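Local coordinates for protein Phenylalanine/tyrosine ammonia-lyase (Rhodosporidium toruloides, PDB 1Y2M) that catalyses the non-oxidative deamination of L-phenylalanine and L-tyrosine to trans-cinnamic acid and p-coumaric acid, at residues Ala582-Leu585 / Glu586-Ser590. Numbering follows the deposited sequence.
Sequences AKRL and EQTNS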
ATOM      1  N   ALA B 582     -35.667  31.661  10.620  1.00 14.96           N
ATOM      2  CA  ALA B 582     -34.749  30.591  11.026  1.00 20.05           C
ATOM      3  C   ALA B 582     -34.256  29.840   9.820  1.00 20.90           C
ATOM      4  O   ALA B 582     -33.049  29.631   9.642  1.00 24.13           O
ATOM      5  CB  ALA B 582     -35.433  29.615  12.001  1.00 20.99           C
ATOM      6  N   LYS B 583     -35.191  29.412   8.990  1.00 20.60           N
ATOM      7  CA  LYS B 583     -34.830  28.577   7.858  1.00 24.21           C
ATOM      8  C   LYS B 583     -33.916  29.362   6.902  1.00 21.34           C
ATOM      9  O   LYS B 583     -32.898  28.843   6.422  1.00 20.31           O
ATOM     10  CB  LYS B 583     -36.077  28.074   7.155  1.00 23.08           C
ATOM     11  CG  LYS B 583     -35.801  27.258   5.897  1.00 33.61           C
ATOM     12  CD  LYS B 583     -36.770  26.062   5.699  1.00 37.03           C
ATOM     13  CE  LYS B 583     -36.151  24.705   6.159  1.00 48.19           C
ATOM     14  NZ  LYS B 583     -37.168  23.797   6.787  1.00 49.31           N
ATOM     15  N   ARG B 584     -34.229  30.632   6.677  1.00 16.58           N
ATOM     16  CA  ARG B 584     -33.434  31.422   5.734  1.00 13.03           C
ATOM     17  C   ARG B 584     -32.029  31.722   6.284  1.00 14.24           C
ATOM     18  O   ARG B 584     -31.047  31.619   5.566  1.00 14.04           O
ATOM     19  CB  ARG B 584     -34.151  32.740   5.387  1.00 14.51           C
ATOM     20  CG  ARG B 584     -33.423  33.624   4.380  1.00 11.73           C
ATOM     21  CD  ARG B 584     -33.058  32.853   3.105  1.00 13.77           C
ATOM     22  NE  ARG B 584     -32.435  33.729   2.107  1.00 12.12           N
ATOM     23  CZ  ARG B 584     -31.960  33.314   0.950  1.00 18.13           C
ATOM     24  NH1 ARG B 584     -31.973  32.023   0.657  1.00 19.17           N
ATOM     25  NH2 ARG B 584     -31.407  34.173   0.118  1.00 14.37           N
ATOM     26  N   LEU B 585     -31.940  32.128   7.530  1.00 14.02           N
ATOM     27  CA  LEU B 585     -30.628  32.495   8.082  1.00 14.23           C
ATOM     28  C   LEU B 585     -29.649  31.332   8.062  1.00 16.64           C
ATOM     29  O   LEU B 585     -28.449  31.556   7.892  1.00 15.46           O
ATOM     30  CB  LEU B 585     -30.770  33.045   9.487  1.00 15.68           C
ATOM     31  CG  LEU B 585     -31.441  34.408   9.563  1.00 11.72           C
ATOM     32  CD1 LEU B 585     -31.954  34.613  10.982  1.00 15.18           C
ATOM     33  CD2 LEU B 585     -30.466  35.515   9.166  1.00 15.24           C
ATOM     34  N   GLU B 586     -30.136  30.102   8.223  1.00 15.96           N
ATOM     35  CA  GLU B 586     -29.238  28.920   8.191  1.00 19.16           C
ATOM     36  C   GLU B 586     -28.462  28.858   6.888  1.00 19.41           C
ATOM     37  O   GLU B 586     -27.370  28.291   6.821  1.00 18.26           O
ATOM     38  CB  GLU B 586     -30.029  27.628   8.389  1.00 19.86           C
ATOM     39  CG  GLU B 586     -29.187  26.366   8.219  1.00 24.66           C
ATOM     40  CD  GLU B 586     -29.731  25.121   8.947  1.00 30.31           C
ATOM     41  OE1 GLU B 586     -30.543  25.257   9.897  1.00 37.38           O
ATOM     42  OE2 GLU B 586     -29.295  24.001   8.569  1.00 22.93           O
ATOM     43  N   GLN B 587     -29.007  29.449   5.838  1.00 14.73           N
ATOM     44  CA  GLN B 587     -28.426  29.330   4.536  1.00 18.00           C
ATOM     45  C   GLN B 587     -27.724  30.588   4.022  1.00 16.86           C
ATOM     46  O   GLN B 587     -27.092  30.548   2.981  1.00 18.80           O
ATOM     47  CB  GLN B 587     -29.461  28.767   3.549  1.00 23.95           C
ATOM     48  CG  GLN B 587     -30.504  29.676   3.131  1.00 27.56           C
ATOM     49  CD  GLN B 587     -31.748  28.986   2.523  1.00 26.04           C
ATOM     50  OE1 GLN B 587     -32.781  29.584   2.491  1.00 31.46           O
ATOM     51  NE2 GLN B 587     -31.614  27.761   2.011  1.00 30.45           N
ATOM     52  N   THR B 588     -27.793  31.677   4.769  1.00 11.44           N
ATOM     53  CA  THR B 588     -27.121  32.913   4.403  1.00 10.41           C
ATOM     54  C   THR B 588     -25.938  33.207   5.324  1.00  9.91           C
ATOM     55  O   THR B 588     -25.515  34.354   5.455  1.00 10.88           O
ATOM     56  CB  THR B 588     -28.090  34.077   4.407  1.00 11.87           C
ATOM     57  OG1 THR B 588     -28.686  34.210   5.700  1.00 10.14           O
ATOM     58  CG2 THR B 588     -29.202  33.800   3.375  1.00 12.42           C
ATOM     59  N   ASN B 589     -25.320  32.145   5.824  1.00 11.29           N
ATOM     60  CA  ASN B 589     -24.205  32.257   6.727  1.00 12.25           C
ATOM     61  C   ASN B 589     -22.872  32.678   6.047  1.00 13.07           C
ATOM     62  O   ASN B 589     -21.878  32.915   6.746  1.00 15.08           O
ATOM     63  CB  ASN B 589     -24.052  30.986   7.589  1.00 11.17           C
ATOM     64  CG  ASN B 589     -24.031  29.673   6.751  1.00 12.33           C
ATOM     65  OD1 ASN B 589     -24.588  29.607   5.631  1.00 13.85           O
ATOM     66  ND2 ASN B 589     -23.381  28.619   7.302  1.00 10.95           N
ATOM     67  N   SER B 590     -22.890  32.828   4.706  1.00 12.05           N
ATOM     68  CA  SER B 590     -21.760  33.413   3.966  1.00 11.81           C
ATOM     69  C   SER B 590     -21.988  34.851   3.554  1.00 13.83           C
ATOM     70  O   SER B 590     -21.140  35.387   2.880  1.00 13.88           O
ATOM     71  CB  SER B 590     -21.425  32.608   2.713  1.00 15.88           C
ATOM     72  OG  SER B 590     -21.176  31.252   3.078  1.00 17.60           O
TER
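Arg584 reaches along the last turn of helix 570-587 to Gln587 and Thr588. Its NH1 donates to Gln587 OE1 at 3.2 Å. The N-H points nearly straight at the oxygen (165°), and OE1 lies in the guanidinium plane. The nitrogen, however, stands above the amide plane, and the two planes are 77° apart. Thr588 CG2 covers one face of the guanidinium off-centre, 3.5 Å from Arg584 NE. A bend at chi2 (53°) turns the arginine chain toward the helix end, where both partners lie.

Glu586 N keeps an i to i-4 bond to Ala582 O, whereas Gln587 N bonds to Arg584 O at 3.0 Å and Thr588 N to Leu585 O at 3.2 Å. Arg584 O also takes a weak bond from Thr588 N.

Arg596 of helix 593-611 binds Leu585 O and Thr588 OG1, and Asp599 forms a salt bridge with Arg584 NE. Arg584 and Gln587 also exchange hydrogen bonds with Gln587 and Arg584 of the second subunit. A leucine in place of Arg584 would probably cost Asp599 an ionic partner and Gln587 OE1 its guanidinium donors. The intersubunit bonds probably offset the like charges of the two close Arg584 NH1 groups.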